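Long-range contact in SidF, inhibitor of growth family, member 3 (Legionella pneumophila subsp. pneumophila, PDB 4FYE), which is a phosphoinositide phosphatase, probably removing a phosphate group from phosphatidylinositol phosphates in membranes: residues A[196-208]-A[246-260]. The protein carries 1 engineered substitution. Numbering follows the deposited sequence.
Sequences EGEEQFIMYIPCG and MARMIAGTRHSDGTV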
ATOM      1  N   GLU A 196     -26.250  15.870  -1.583  1.00 77.39           N
ATOM      2  CA  GLU A 196     -26.262  16.891  -2.665  1.00 83.42           C
ATOM      3  C   GLU A 196     -25.120  17.871  -2.473  1.00 74.21           C
ATOM      4  O   GLU A 196     -24.807  18.273  -1.348  1.00 70.40           O
ATOM      5  CB  GLU A 196     -27.597  17.702  -2.718  1.00 92.60           C
ATOM      6  CG  GLU A 196     -28.731  17.191  -1.825  1.00105.79           C
ATOM      7  CD  GLU A 196     -28.252  16.770  -0.423  1.00113.54           C
ATOM      8  OE1 GLU A 196     -27.372  17.454   0.168  1.00114.76           O
ATOM      9  OE2 GLU A 196     -28.729  15.726   0.086  1.00115.00           O
ATOM     10  N   GLY A 197     -24.513  18.277  -3.579  1.00 71.94           N
ATOM     11  CA  GLY A 197     -23.331  19.122  -3.492  1.00 73.72           C
ATOM     12  C   GLY A 197     -22.118  18.374  -2.925  1.00 71.96           C
ATOM     13  O   GLY A 197     -21.024  18.920  -2.949  1.00 71.60           O
ATOM     14  N   GLU A 198     -22.302  17.127  -2.455  1.00 67.93           N
ATOM     15  CA  GLU A 198     -21.184  16.298  -1.934  1.00 71.05           C
ATOM     16  C   GLU A 198     -20.621  15.283  -2.959  1.00 66.70           C
ATOM     17  O   GLU A 198     -21.300  14.910  -3.910  1.00 67.10           O
ATOM     18  CB  GLU A 198     -21.503  15.663  -0.547  1.00 69.44           C
ATOM     19  CG  GLU A 198     -21.044  16.565   0.599  1.00 70.82           C
ATOM     20  CD  GLU A 198     -21.397  16.092   2.006  1.00 80.61           C
ATOM     21  OE1 GLU A 198     -21.435  14.870   2.287  1.00 75.64           O
ATOM     22  OE2 GLU A 198     -21.610  16.991   2.872  1.00 93.69           O
ATOM     23  N   GLU A 199     -19.360  14.904  -2.803  1.00 64.64           N
ATOM     24  CA  GLU A 199     -18.776  13.844  -3.637  1.00 66.14           C
ATOM     25  C   GLU A 199     -17.613  13.175  -2.940  1.00 61.33           C
ATOM     26  O   GLU A 199     -16.971  13.777  -2.070  1.00 58.81           O
ATOM     27  CB  GLU A 199     -18.343  14.357  -5.014  1.00 66.11           C
ATOM     28  CG  GLU A 199     -17.170  15.342  -5.018  1.00 74.76           C
ATOM     29  CD  GLU A 199     -16.621  15.584  -6.436  1.00 82.14           C
ATOM     30  OE1 GLU A 199     -15.595  16.286  -6.603  1.00 81.56           O
ATOM     31  OE2 GLU A 199     -17.205  15.051  -7.406  1.00 82.17           O
ATOM     32  N   GLN A 200     -17.323  11.947  -3.345  1.00 50.25           N
ATOM     33  CA  GLN A 200     -16.233  11.253  -2.747  1.00 45.46           C
ATOM     34  C   GLN A 200     -14.954  11.303  -3.615  1.00 43.91           C
ATOM     35  O   GLN A 200     -14.994  11.721  -4.788  1.00 42.81           O
ATOM     36  CB  GLN A 200     -16.683   9.821  -2.461  1.00 47.76           C
ATOM     37  CG  GLN A 200     -17.543   9.629  -1.204  1.00 44.06           C
ATOM     38  CD  GLN A 200     -18.873  10.385  -1.245  1.00 52.37           C
ATOM     39  OE1 GLN A 200     -19.158  11.148  -0.306  1.00 51.49           O
ATOM     40  NE2 GLN A 200     -19.708  10.170  -2.310  1.00 45.74           N
ATOM     41  N   PHE A 201     -13.817  10.875  -3.050  1.00 41.84           N
ATOM     42  CA  PHE A 201     -12.547  10.808  -3.819  1.00 38.72           C
ATOM     43  C   PHE A 201     -11.614   9.772  -3.213  1.00 39.65           C
ATOM     44  O   PHE A 201     -11.734   9.424  -2.020  1.00 36.26           O
ATOM     45  CB  PHE A 201     -11.809  12.126  -3.818  1.00 38.24           C
ATOM     46  CG  PHE A 201     -11.493  12.614  -2.451  1.00 39.17           C
ATOM     47  CD1 PHE A 201     -12.373  13.441  -1.787  1.00 45.43           C
ATOM     48  CD2 PHE A 201     -10.284  12.281  -1.836  1.00 40.82           C
ATOM     49  CE1 PHE A 201     -12.075  13.902  -0.487  1.00 51.34           C
ATOM     50  CE2 PHE A 201      -9.981  12.715  -0.554  1.00 41.85           C
ATOM     51  CZ  PHE A 201     -10.875  13.512   0.127  1.00 47.68           C
ATOM     52  N   ILE A 202     -10.669   9.321  -4.039  1.00 38.96           N
ATOM     53  CA  ILE A 202      -9.550   8.537  -3.606  1.00 41.54           C
ATOM     54  C   ILE A 202      -8.319   9.065  -4.337  1.00 43.90           C
ATOM     55  O   ILE A 202      -8.370   9.282  -5.544  1.00 40.97           O
ATOM     56  CB  ILE A 202      -9.682   7.060  -4.034  1.00 44.32           C
ATOM     57  CG1 ILE A 202     -10.993   6.448  -3.587  1.00 42.90           C
ATOM     58  CG2 ILE A 202      -8.514   6.243  -3.438  1.00 43.24           C
ATOM     59  CD1 ILE A 202     -11.331   5.238  -4.420  1.00 41.72           C
ATOM     60  N   MET A 203      -7.201   9.200  -3.624  1.00 41.21           N
ATOM     61  CA  MET A 203      -5.987   9.622  -4.275  1.00 40.36           C
ATOM     62  C   MET A 203      -4.768   8.840  -3.799  1.00 39.18           C
ATOM     63  O   MET A 203      -4.825   8.201  -2.786  1.00 40.83           O
ATOM     64  CB  MET A 203      -5.781  11.102  -4.087  1.00 46.82           C
ATOM     65  CG  MET A 203      -6.010  11.597  -2.682  1.00 41.88           C
ATOM     66  SD  MET A 203      -5.505  13.359  -2.634  1.00 48.74           S
ATOM     67  CE  MET A 203      -6.977  14.292  -3.093  1.00 37.46           C
ATOM     68  N   TYR A 204      -3.730   8.807  -4.622  1.00 39.76           N
ATOM     69  CA  TYR A 204      -2.473   8.186  -4.367  1.00 37.78           C
ATOM     70  C   TYR A 204      -1.538   9.351  -4.519  1.00 38.79           C
ATOM     71  O   TYR A 204      -1.508  10.019  -5.597  1.00 40.40           O
ATOM     72  CB  TYR A 204      -2.139   7.045  -5.381  1.00 43.47           C
ATOM     73  CG  TYR A 204      -2.838   5.674  -5.154  1.00 45.98           C
ATOM     74  CD1 TYR A 204      -3.910   5.528  -4.307  1.00 48.73           C
ATOM     75  CD2 TYR A 204      -2.422   4.555  -5.823  1.00 52.80           C
ATOM     76  CE1 TYR A 204      -4.521   4.296  -4.098  1.00 53.39           C
ATOM     77  CE2 TYR A 204      -3.056   3.312  -5.664  1.00 47.78           C
ATOM     78  CZ  TYR A 204      -4.089   3.176  -4.801  1.00 50.99           C
ATOM     79  OH  TYR A 204      -4.702   1.935  -4.652  1.00 45.85           O
ATOM     80  N   ILE A 205      -0.866   9.676  -3.400  1.00 37.08           N
ATOM     81  CA  ILE A 205       0.111  10.703  -3.380  1.00 36.23           C
ATOM     82  C   ILE A 205       1.427   9.989  -3.204  1.00 38.54           C
ATOM     83  O   ILE A 205       1.601   9.237  -2.278  1.00 41.55           O
ATOM     84  CB  ILE A 205      -0.109  11.668  -2.238  1.00 38.25           C
ATOM     85  CG1 ILE A 205      -1.492  12.314  -2.308  1.00 35.38           C
ATOM     86  CG2 ILE A 205       0.950  12.782  -2.268  1.00 40.44           C
ATOM     87  CD1 ILE A 205      -1.862  12.903  -0.937  1.00 34.11           C
ATOM     88  N   PRO A 206       2.341  10.177  -4.130  1.00 43.17           N
ATOM     89  CA  PRO A 206       3.612   9.464  -4.045  1.00 42.14           C
ATOM     90  C   PRO A 206       4.361   9.944  -2.812  1.00 47.01           C
ATOM     91  O   PRO A 206       4.483  11.135  -2.557  1.00 47.54           O
ATOM     92  CB  PRO A 206       4.385   9.976  -5.239  1.00 44.52           C
ATOM     93  CG  PRO A 206       3.435  10.774  -6.067  1.00 44.40           C
ATOM     94  CD  PRO A 206       2.337  11.229  -5.173  1.00 47.33           C
ATOM     95  N   CYS A 207       4.938   9.037  -2.077  1.00 49.52           N
ATOM     96  CA  CYS A 207       5.731   9.508  -1.005  1.00 56.14           C
ATOM     97  C   CYS A 207       6.995   8.737  -0.998  1.00 58.07           C
ATOM     98  O   CYS A 207       7.170   7.816  -1.789  1.00 63.12           O
ATOM     99  CB  CYS A 207       4.986   9.274   0.311  1.00 55.58           C
ATOM    100  SG  CYS A 207       4.589   7.548   0.475  1.00 60.42           S
ATOM    101  N   GLY A 208       7.836   9.090  -0.039  1.00 65.53           N
ATOM    102  CA  GLY A 208       9.085   8.418   0.192  1.00 65.88           C
ATOM    103  C   GLY A 208      10.180   9.365  -0.227  1.00 65.15           C
ATOM    104  O   GLY A 208      10.018  10.147  -1.172  1.00 63.73           O
ATOM    105  N   MET A 246       5.742   3.340  -3.455  1.00 71.12           N
ATOM    106  CA  MET A 246       5.116   3.787  -2.186  1.00 54.75           C
ATOM    107  C   MET A 246       4.305   5.020  -2.382  1.00 47.55           C
ATOM    108  O   MET A 246       4.805   6.068  -2.772  1.00 51.85           O
ATOM    109  CB  MET A 246       6.082   3.999  -1.021  1.00 55.88           C
ATOM    110  CG  MET A 246       5.437   3.738   0.320  1.00 51.63           C
ATOM    111  SD  MET A 246       6.627   3.624   1.657  0.59 46.54           S
ATOM    112  CE  MET A 246       5.468   3.690   3.023  1.00 44.20           C
ATOM    113  N   ALA A 247       3.030   4.897  -2.086  1.00 39.75           N
ATOM    114  CA  ALA A 247       2.175   6.045  -2.155  1.00 39.13           C
ATOM    115  C   ALA A 247       1.296   6.125  -0.907  1.00 39.45           C
ATOM    116  O   ALA A 247       0.969   5.096  -0.273  1.00 47.84           O
ATOM    117  CB  ALA A 247       1.277   5.928  -3.407  1.00 38.59           C
ATOM    118  N   ARG A 248       0.864   7.335  -0.617  1.00 34.97           N
ATOM    119  CA  ARG A 248       0.025   7.611   0.495  1.00 37.90           C
ATOM    120  C   ARG A 248      -1.372   7.553  -0.123  1.00 38.97           C
ATOM    121  O   ARG A 248      -1.660   8.222  -1.139  1.00 41.20           O
ATOM    122  CB  ARG A 248       0.312   9.030   1.003  1.00 34.69           C
ATOM    123  CG  ARG A 248      -0.617   9.502   2.125  1.00 34.15           C
ATOM    124  CD  ARG A 248      -0.109   8.888   3.483  1.00 38.05           C
ATOM    125  NE  ARG A 248      -0.820   9.542   4.544  1.00 38.89           N
ATOM    126  CZ  ARG A 248      -0.441  10.698   5.075  1.00 41.98           C
ATOM    127  NH1 ARG A 248       0.697  11.250   4.679  1.00 43.92           N
ATOM    128  NH2 ARG A 248      -1.200  11.291   5.999  1.00 41.08           N
ATOM    129  N   MET A 249      -2.229   6.773   0.494  1.00 36.30           N
ATOM    130  CA  MET A 249      -3.581   6.566   0.009  1.00 40.34           C
ATOM    131  C   MET A 249      -4.589   7.278   0.935  1.00 44.00           C
ATOM    132  O   MET A 249      -4.678   6.981   2.132  1.00 43.36           O
ATOM    133  CB  MET A 249      -3.885   5.094  -0.028  1.00 38.76           C
ATOM    134  CG  MET A 249      -5.289   4.764  -0.464  1.00 51.90           C
ATOM    135  SD  MET A 249      -5.357   3.033  -1.048  0.86 60.44           S
ATOM    136  CE  MET A 249      -5.662   2.287   0.527  1.00 53.94           C
ATOM    137  N   ILE A 250      -5.311   8.238   0.373  1.00 39.21           N
ATOM    138  CA  ILE A 250      -6.295   8.987   1.094  1.00 37.22           C
ATOM    139  C   ILE A 250      -7.650   8.839   0.383  1.00 38.78           C
ATOM    140  O   ILE A 250      -7.729   8.956  -0.824  1.00 43.83           O
ATOM    141  CB  ILE A 250      -5.965  10.436   1.020  1.00 36.23           C
ATOM    142  CG1 ILE A 250      -4.496  10.666   1.354  1.00 35.69           C
ATOM    143  CG2 ILE A 250      -6.902  11.190   1.948  1.00 36.09           C
ATOM    144  CD1 ILE A 250      -4.211  10.570   2.832  1.00 36.75           C
ATOM    145  N   ALA A 251      -8.719   8.640   1.143  1.00 39.76           N
ATOM    146  CA  ALA A 251     -10.052   8.576   0.570  1.00 40.78           C
ATOM    147  C   ALA A 251     -10.942   9.401   1.463  1.00 42.05           C
ATOM    148  O   ALA A 251     -10.778   9.394   2.672  1.00 45.44           O
ATOM    149  CB  ALA A 251     -10.534   7.139   0.537  1.00 40.55           C
ATOM    150  N   GLY A 252     -11.862  10.143   0.884  1.00 40.38           N
ATOM    151  CA  GLY A 252     -12.815  10.791   1.709  1.00 43.27           C
ATOM    152  C   GLY A 252     -13.975  11.429   0.999  1.00 51.67           C
ATOM    153  O   GLY A 252     -14.277  11.068  -0.179  1.00 48.16           O
ATOM    154  N   THR A 253     -14.659  12.355   1.714  1.00 51.50           N
ATOM    155  CA  THR A 253     -15.726  13.085   1.085  1.00 47.91           C
ATOM    156  C   THR A 253     -15.405  14.550   1.004  1.00 54.50           C
ATOM    157  O   THR A 253     -14.770  15.115   1.937  1.00 59.07           O
ATOM    158  CB  THR A 253     -17.181  12.797   1.609  1.00 52.99           C
ATOM    159  OG1 THR A 253     -17.721  13.892   2.312  1.00 59.60           O
ATOM    160  CG2 THR A 253     -17.360  11.597   2.376  1.00 50.10           C
ATOM    161  N   ARG A 254     -15.805  15.172  -0.112  1.00 54.42           N
ATOM    162  CA  ARG A 254     -15.676  16.625  -0.287  1.00 56.58           C
ATOM    163  C   ARG A 254     -17.013  17.350  -0.080  1.00 59.07           C
ATOM    164  O   ARG A 254     -18.021  17.035  -0.755  1.00 62.49           O
ATOM    165  CB  ARG A 254     -15.147  16.954  -1.679  1.00 55.07           C
ATOM    166  CG  ARG A 254     -14.746  18.418  -1.856  1.00 57.11           C
ATOM    167  CD  ARG A 254     -14.594  18.647  -3.335  1.00 60.70           C
ATOM    168  NE  ARG A 254     -13.928  19.877  -3.719  1.00 61.44           N
ATOM    169  CZ  ARG A 254     -14.573  20.925  -4.195  1.00 68.42           C
ATOM    170  NH1 ARG A 254     -15.896  20.892  -4.269  1.00 68.57           N
ATOM    171  NH2 ARG A 254     -13.901  22.007  -4.570  1.00 74.99           N
ATOM    172  N   HIS A 255     -17.037  18.328   0.820  1.00 58.42           N
ATOM    173  CA  HIS A 255     -18.328  18.955   1.185  1.00 61.84           C
ATOM    174  C   HIS A 255     -18.653  20.026   0.194  1.00 65.07           C
ATOM    175  O   HIS A 255     -17.746  20.460  -0.528  1.00 62.34           O
ATOM    176  CB  HIS A 255     -18.341  19.401   2.640  1.00 60.56           C
ATOM    177  CG  HIS A 255     -18.007  18.290   3.587  1.00 63.19           C
ATOM    178  ND1 HIS A 255     -18.840  17.243   3.792  1.00 67.59           N
ATOM    179  CD2 HIS A 255     -16.846  18.015   4.305  1.00 61.15           C
ATOM    180  CE1 HIS A 255     -18.255  16.354   4.632  1.00 64.58           C
ATOM    181  NE2 HIS A 255     -17.050  16.840   4.966  1.00 65.43           N
ATOM    182  N   SER A 256     -19.928  20.431   0.101  1.00 67.29           N
ATOM    183  CA  SER A 256     -20.329  21.365  -0.963  1.00 72.07           C
ATOM    184  C   SER A 256     -19.521  22.656  -0.932  1.00 75.02           C
ATOM    185  O   SER A 256     -19.245  23.224  -1.981  1.00 77.47           O
ATOM    186  CB  SER A 256     -21.820  21.672  -0.932  1.00 72.52           C
ATOM    187  OG  SER A 256     -22.228  21.914   0.388  1.00 70.41           O
ATOM    188  N   ASP A 257     -19.098  23.079   0.260  1.00 73.10           N
ATOM    189  CA  ASP A 257     -18.245  24.274   0.399  1.00 77.76           C
ATOM    190  C   ASP A 257     -16.764  23.995   0.032  1.00 78.55           C
ATOM    191  O   ASP A 257     -15.922  24.895   0.085  1.00 80.95           O
ATOM    192  CB  ASP A 257     -18.391  24.914   1.809  1.00 74.27           C
ATOM    193  CG  ASP A 257     -17.862  24.001   2.936  1.00 77.70           C
ATOM    194  OD1 ASP A 257     -17.210  22.970   2.614  1.00 77.89           O
ATOM    195  OD2 ASP A 257     -18.093  24.283   4.142  1.00 72.09           O
ATOM    196  N   GLY A 258     -16.431  22.749  -0.311  1.00 76.23           N
ATOM    197  CA  GLY A 258     -15.036  22.424  -0.671  1.00 68.96           C
ATOM    198  C   GLY A 258     -14.104  22.077   0.494  1.00 64.95           C
ATOM    199  O   GLY A 258     -12.885  21.978   0.317  1.00 66.74           O
ATOM    200  N   THR A 259     -14.655  21.856   1.677  1.00 60.88           N
ATOM    201  CA  THR A 259     -13.860  21.228   2.740  1.00 59.85           C
ATOM    202  C   THR A 259     -13.888  19.711   2.613  1.00 59.57           C
ATOM    203  O   THR A 259     -14.616  19.148   1.797  1.00 60.06           O
ATOM    204  CB  THR A 259     -14.345  21.626   4.146  1.00 57.15           C
ATOM    205  OG1 THR A 259     -15.757  21.389   4.241  1.00 56.82           O
ATOM    206  CG2 THR A 259     -14.003  23.093   4.387  1.00 55.33           C
ATOM    207  N   VAL A 260     -13.136  19.047   3.467  1.00 56.84           N
ATOM    208  CA  VAL A 260     -12.934  17.658   3.292  1.00 55.70           C
ATOM    209  C   VAL A 260     -13.079  16.942   4.619  1.00 57.42           C
ATOM    210  O   VAL A 260     -12.658  17.465   5.630  1.00 58.99           O
ATOM    211  CB  VAL A 260     -11.539  17.480   2.701  1.00 57.63           C
ATOM    212  CG1 VAL A 260     -10.842  16.300   3.279  1.00 52.17           C
ATOM    213  CG2 VAL A 260     -11.639  17.416   1.193  1.00 59.80           C
TER
HETATM  214  O   HOH W   1     -21.915  19.699   2.019  1.00 70.45           O
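Glu198 OE2 is gripped twice: His255 ND1 donates to it at 2.9 Å, and a water that also accepts from Ser256 N donates to it. The His255 bond is nearly straight, 171° at the hydrogen, and the oxygen lies at the imidazole edge, in the ring plane, whereas the nitrogen stands above the carboxylate plane. The carboxylate and ring planes are 79° apart. His255 NE2 is bonded to Thr261, so both ring nitrogens are engaged and the rotation of the ring is fixed.

From this end the strands 199-206 and 247-254 run antiparallel as neighbouring inner strands of a six-stranded mixed sheet. Four hydrogen-bonded pairs, Glu199 with Arg254 through Ile205 with Arg248, zip them together, and Cys207 N adds a bond to Met246 O beyond the last pair. Phe201 turns its CG between its own backbone N and carbonyl carbon (chi1 58°), which swings the ring across the neighbouring strand. One face lies over Gly252, whose CA is 4.0 Å from the ring centroid in a CH-pi contact. Gly252 N stands 3.5 Å above the plane of the Phe201 ring, offset toward the rim, so the ring rests on the glycine backbone. Val260 CG2 reaches Phe201 CE1 at 3.9 Å, and helix 9-16 packs on the same face of the sheet through Val13. Arg248, also on this face, forms salt bridges to Asp265 and Asp311.

On the face bearing Ile202, Tyr204 and Ala251, Met249 SD meets Tyr204 CE1 at 3.4 Å, an oblique Met-aromatic contact, and helix 652-668 covers this pair through Ala657. Tyr204 OH bonds to Gln654. The chemistry is thus divided: mainly apolar side chains pack against helices 9-16 and 652-668, while a partly exposed, water-bridged histidine-carboxylate pair ties the strand ends beside the turn at 255-258.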